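Local coordinates for dipeptidase (Streptococcus thermophilus, PDB 3PEB), which probably hydrolyses dipeptides as a manganese-dependent peptidase of the M24B family, represented here by its N-terminal creatinase/prolidase-type domain alone, at residues L62-A65 and R66-V70; K6-R9 and I10-F13. All coordinates share one frame; numbering follows the deposited sequence.

Overall arrangement
Both interactions are local contacts within a single helix at the surface of the N-terminal domain, and their nearest atoms are about 9 Å apart. Interaction 1 lies on helix 64-70, which connects the parallel strands 56-60 and 75-78. Interaction 2 lies in the first helix, 6-16, which packs against helices 27-34 and 127-133 and against strand 46-50. Each has an acid-arginine pair three residues apart, and each buries one residue, Ala67 in interaction 1 and Ile10 in interaction 2. In interaction 1 the pair is bridged by an ethanediol, probably from the crystallisation liquor, and a sodium ion binds Ser68 O. In interaction 2 a water bridges the pair.

Interaction 1 (L62-A65 and R66-V70); sequences LEVA and RASSV. With NA (sodium ion), chain N; EDO (1,2-ethanediol), chain I; EDO (1,2-ethanediol), chain G.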
loop_
_atom_site.group_PDB
_atom_site.type_symbol
_atom_site.label_atom_id
_atom_site.label_comp_id
_atom_site.label_asym_id
_atom_site.label_seq_id
_atom_site.Cartn_x
_atom_site.Cartn_y
_atom_site.Cartn_z
ATOM N N LEU A 62 14.693 -6.798 -5.120
ATOM C CA LEU A 62 15.893 -5.968 -5.173
ATOM C C LEU A 62 15.912 -4.852 -4.128
ATOM O O LEU A 62 16.988 -4.453 -3.660
ATOM C CB LEU A 62 16.036 -5.355 -6.585
ATOM C CG LEU A 62 17.097 -4.282 -6.804
ATOM C CD1 LEU A 62 18.506 -4.886 -6.591
ATOM C CD2 LEU A 62 16.951 -3.657 -8.200
ATOM N N GLU A 63 14.727 -4.357 -3.771
ATOM C CA GLU A 63 14.551 -3.215 -2.869
ATOM C C GLU A 63 14.293 -3.599 -1.398
ATOM O O GLU A 63 14.243 -2.722 -0.556
ATOM C CB GLU A 63 13.371 -2.353 -3.313
ATOM C CG GLU A 63 13.446 -1.826 -4.752
ATOM C CD GLU A 63 14.306 -0.594 -4.923
ATOM O OE1 GLU A 63 14.946 -0.136 -3.942
ATOM O OE2 GLU A 63 14.348 -0.090 -6.079
ATOM N N VAL A 64 14.115 -4.885 -1.114
ATOM C CA VAL A 64 13.704 -5.319 0.239
ATOM C C VAL A 64 14.741 -4.952 1.315
ATOM O O VAL A 64 14.357 -4.456 2.376
ATOM C CB VAL A 64 13.392 -6.839 0.294
ATOM C CG1 VAL A 64 13.302 -7.337 1.784
ATOM C CG2 VAL A 64 12.106 -7.156 -0.498
ATOM N N ALA A 65 16.031 -5.183 1.044
ATOM C CA ALA A 65 17.109 -4.879 1.999
ATOM C C ALA A 65 17.141 -3.375 2.354
ATOM O O ALA A 65 17.171 -3.009 3.529
ATOM C CB ALA A 65 18.520 -5.369 1.466
ATOM N N ARG A 66 17.092 -2.514 1.342
ATOM C CA ARG A 66 17.113 -1.067 1.576
ATOM C C ARG A 66 15.862 -0.597 2.324
ATOM O O ARG A 66 15.984 0.161 3.295
ATOM C CB ARG A 66 17.306 -0.268 0.273
ATOM C CG ARG A 66 17.467 1.257 0.482
ATOM C CD ARG A 66 17.867 1.963 -0.817
ATOM N NE ARG A 66 16.824 1.911 -1.860
ATOM C CZ ARG A 66 15.909 2.852 -2.101
ATOM N NH1 ARG A 66 15.850 3.950 -1.351
ATOM N NH2 ARG A 66 15.045 2.704 -3.114
ATOM N N ALA A 67 14.688 -1.053 1.905
ATOM C CA ALA A 67 13.443 -0.659 2.555
ATOM C C ALA A 67 13.463 -1.097 4.019
ATOM O O ALA A 67 13.135 -0.321 4.887
ATOM C CB ALA A 67 12.224 -1.235 1.831
ATOM N N SER A 68 13.867 -2.341 4.266
ATOM C CA SER A 68 13.935 -2.889 5.610
ATOM C C SER A 68 14.894 -2.107 6.510
ATOM O O SER A 68 14.684 -2.043 7.721
ATOM C CB SER A 68 14.364 -4.363 5.560
ATOM O OG SER A 68 13.413 -5.105 4.810
ATOM N N SER A 69 15.938 -1.531 5.929
ATOM C CA SER A 69 16.928 -0.779 6.680
ATOM C C SER A 69 16.383 0.573 7.131
ATOM O O SER A 69 16.929 1.166 8.047
ATOM C CB SER A 69 18.217 -0.561 5.865
ATOM O OG SER A 69 18.006 0.425 4.861
ATOM N N VAL A 70 15.329 1.083 6.506
ATOM C CA VAL A 70 14.844 2.393 6.919
ATOM C C VAL A 70 13.394 2.405 7.429
ATOM O O VAL A 70 12.901 3.465 7.775
ATOM C CB VAL A 70 14.992 3.446 5.808
ATOM C CG1 VAL A 70 16.456 3.577 5.356
ATOM C CG2 VAL A 70 14.077 3.117 4.636
HETATM NA NA NA N . 13.139 -2.752 9.397
HETATM C C1 EDO I . 18.683 -0.643 -3.625
HETATM O O1 EDO I . 17.348 -0.604 -3.118
HETATM C C2 EDO I . 18.668 -1.107 -5.078
HETATM O O2 EDO I . 19.820 -1.918 -5.312
HETATM C C1 EDO G . 15.307 6.112 1.736
HETATM O O1 EDO G . 14.837 6.319 0.389
HETATM C C2 EDO G . 16.296 4.944 1.880
HETATM O O2 EDO G . 17.333 4.964 0.900
HETATM O O HOH W 1 17.804 -3.181 -1.394
HETATM O O HOH W 2 14.670 -4.476 9.665
HETATM O O HOH W 3 11.988 -3.570 11.435
HETATM O O HOH W 4 11.451 -3.856 8.011
HETATM O O HOH W 5 14.487 -1.327 10.934
#
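Val64 O is gripped twice by Ser68. The backbone N of Ser68 donates to Val64 O at 2.9 Å. Ser68 OG donates to Val64 O at 2.7 Å. The two donors come from opposite faces of the carbonyl plane, with OG 38° out of it. The serine can do this because OG stands beside its own backbone N (chi1 -60°), pointing back along the helix. Further on, Ser69 OG donates to Arg66 O at 2.6 Å, so a second serine hydroxyl is spent on a main-chain carbonyl.

On another side of the helix Glu63 and Arg66 lie side by side and point the same way. Arg66 NH2 meets Glu63 OE1 at 3.0 Å in a salt bridge. The bond from NE to the same oxygen is weak. The carboxylate and guanidinium planes are 68° apart, and NH2 approaches OE1 from above the carboxylate plane. An ethanediol, probably from the crystallisation liquor, fits beside the pair. Its O1 donates to Glu63 OE1 at 2.6 Å and accepts from Arg66 NE at 2.9 Å. Arg66 NH1 bonds O2 of a second ethanediol. Arg66 NH2 also bonds Asp37 O, which ties the helix to a neighbouring loop.

The helix belongs to the beta-alpha-beta unit of strands 56-60 and 75-78. Val64 rests on Val59, while Ala67 packs on Leu57 and Val75. Further along, Ser68 O binds a sodium ion at 2.4 Å, together with Leu71 O and four waters.

The sodium thus takes up a carbonyl late in the helix, where the helix dipole would probably favour a cation. The Arg66 guanidinium is held by Glu63, Asp37 O and the two ethanediols, and its charge is probably offset by Glu63.

Interaction 2 (K6-R9 and I10-F13); sequences KLDR and IRHF
Arg11 folds back over Leu7 and Asp8, one turn earlier in the helix. Its chain bends at chi3 (-78°), which lays the guanidinium over the main chain. Leu7 O sits over the centre of one face of the Arg11 guanidinium, 3.7 Å above the plane. Leu7 O also accepts the backbone N of Arg11 at 3.0 Å. Leu7 CB comes within 3.8 Å of Arg11 NH2.

The edge of the same group is used for charge. Arg11 NH2 donates to Asp8 OD1 at 3.0 Å in a salt bridge, and the oxygen lies in the guanidinium plane. On the acid it is met on the anti side, 29° out of the carboxylate plane. The carboxylate and guanidinium planes are 64° apart. The direct bond runs from NH2 to OD1. A water completes a ring: it donates to Asp8 OD1 and accepts from Arg11 NE at 2.9 Å. Water and salt bridge together should limit rotation of the guanidinium. Arg11 NH1 forms a further salt bridge with a bound buffer molecule, 2-[N-cyclohexylamino]ethane sulfonic acid, probably from the crystallisation liquor.

This is an i to i+3 pair on the first helix of the creatinase/prolidase-type domain. The helix covers strand 46-50, and Leu7, Ile10 and Arg11 all touch Val49 there.

Ile10 is the buried residue of the turn. Ile10 CG1 lies 3.6 Å from Lys6 O. Ile10 CB lies 3.6 Å from Leu7 O. Beyond the turn Ile10 reaches Ile130 and Met133 of helix 127-133 and Leu33 of helix 27-34. Leu7 also packs on Leu33. The backbone N of Ile10 bonds Lys6 O at 3.1 Å.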
loop_
_atom_site.group_PDB
_atom_site.type_symbol
_atom_site.label_atom_id
_atom_site.label_comp_id
_atom_site.label_asym_id
_atom_site.label_seq_id
_atom_site.Cartn_x
_atom_site.Cartn_y
_atom_site.Cartn_z
ATOM N N LYS A 6 2.317 10.855 9.974
ATOM C CA LYS A 6 1.555 10.873 8.726
ATOM C C LYS A 6 0.779 9.557 8.554
ATOM O O LYS A 6 -0.340 9.557 8.056
ATOM C CB LYS A 6 2.495 11.116 7.544
ATOM C CG LYS A 6 3.110 12.523 7.526
ATOM C CD LYS A 6 4.182 12.587 6.464
ATOM C CE LYS A 6 5.079 13.813 6.518
ATOM N NZ LYS A 6 6.290 13.554 5.636
ATOM N N LEU A 7 1.369 8.438 8.970
ATOM C CA LEU A 7 0.650 7.155 8.962
ATOM C C LEU A 7 -0.515 7.129 9.963
ATOM O O LEU A 7 -1.546 6.517 9.671
ATOM C CB LEU A 7 1.611 5.986 9.198
ATOM C CG LEU A 7 2.556 5.707 8.037
ATOM C CD1 LEU A 7 3.665 4.695 8.419
ATOM C CD2 LEU A 7 1.769 5.219 6.792
ATOM N N ASP A 8 -0.358 7.787 11.116
ATOM C CA ASP A 8 -1.472 7.978 12.079
ATOM C C ASP A 8 -2.649 8.719 11.423
ATOM O O ASP A 8 -3.808 8.388 11.658
ATOM C CB ASP A 8 -1.053 8.784 13.312
ATOM C CG ASP A 8 -0.115 8.029 14.264
ATOM O OD1 ASP A 8 -0.033 6.779 14.260
ATOM O OD2 ASP A 8 0.581 8.736 15.012
ATOM N N ARG A 9 -2.336 9.728 10.604
ATOM C CA ARG A 9 -3.361 10.528 9.940
ATOM C C ARG A 9 -4.104 9.688 8.908
ATOM O O ARG A 9 -5.298 9.815 8.771
ATOM C CB ARG A 9 -2.764 11.773 9.275
ATOM C CG ARG A 9 -2.422 12.889 10.245
ATOM C CD ARG A 9 -2.297 14.223 9.522
ATOM N NE ARG A 9 -0.919 14.532 9.186
ATOM C CZ ARG A 9 -0.547 15.407 8.256
ATOM N NH1 ARG A 9 -1.453 16.066 7.544
ATOM N NH2 ARG A 9 0.743 15.616 8.037
ATOM N N ILE A 10 -3.382 8.826 8.187
ATOM C CA ILE A 10 -4.019 7.894 7.234
ATOM C C ILE A 10 -4.952 6.963 8.002
ATOM O O ILE A 10 -6.080 6.728 7.576
ATOM C CB ILE A 10 -3.004 7.041 6.430
ATOM C CG1 ILE A 10 -2.191 7.935 5.481
ATOM C CG2 ILE A 10 -3.759 5.910 5.632
ATOM C CD1 ILE A 10 -2.915 8.301 4.148
ATOM N N ARG A 11 -4.474 6.410 9.116
ATOM C CA ARG A 11 -5.307 5.488 9.896
ATOM C C ARG A 11 -6.555 6.180 10.480
ATOM O O ARG A 11 -7.627 5.581 10.515
ATOM C CB ARG A 11 -4.493 4.794 10.993
ATOM C CG ARG A 11 -3.505 3.724 10.446
ATOM C CD ARG A 11 -2.839 2.937 11.573
ATOM N NE ARG A 11 -1.777 3.736 12.167
ATOM C CZ ARG A 11 -0.489 3.664 11.854
ATOM N NH1 ARG A 11 -0.030 2.780 10.979
ATOM N NH2 ARG A 11 0.369 4.474 12.458
ATOM N N HIS A 12 -6.431 7.443 10.897
ATOM C CA HIS A 12 -7.584 8.203 11.408
ATOM C C HIS A 12 -8.626 8.379 10.297
ATOM O O HIS A 12 -9.830 8.224 10.516
ATOM C CB HIS A 12 -7.119 9.573 11.966
ATOM C CG HIS A 12 -8.230 10.448 12.467
ATOM N ND1 HIS A 12 -8.670 10.417 13.774
ATOM C CD2 HIS A 12 -8.978 11.395 11.845
ATOM C CE1 HIS A 12 -9.650 11.295 13.933
ATOM N NE2 HIS A 12 -9.864 11.891 12.774
ATOM N N PHE A 13 -8.153 8.734 9.111
ATOM C CA PHE A 13 -9.019 8.889 7.953
ATOM C C PHE A 13 -9.742 7.585 7.616
ATOM O O PHE A 13 -10.956 7.600 7.370
ATOM C CB PHE A 13 -8.203 9.361 6.749
ATOM C CG PHE A 13 -8.982 9.355 5.469
ATOM C CD1 PHE A 13 -9.010 8.242 4.677
ATOM C CD2 PHE A 13 -9.741 10.463 5.094
ATOM C CE1 PHE A 13 -9.749 8.235 3.465
ATOM C CE2 PHE A 13 -10.479 10.467 3.907
ATOM C CZ PHE A 13 -10.487 9.339 3.101
HETATM O O HOH W 6 -2.644 5.352 14.436
#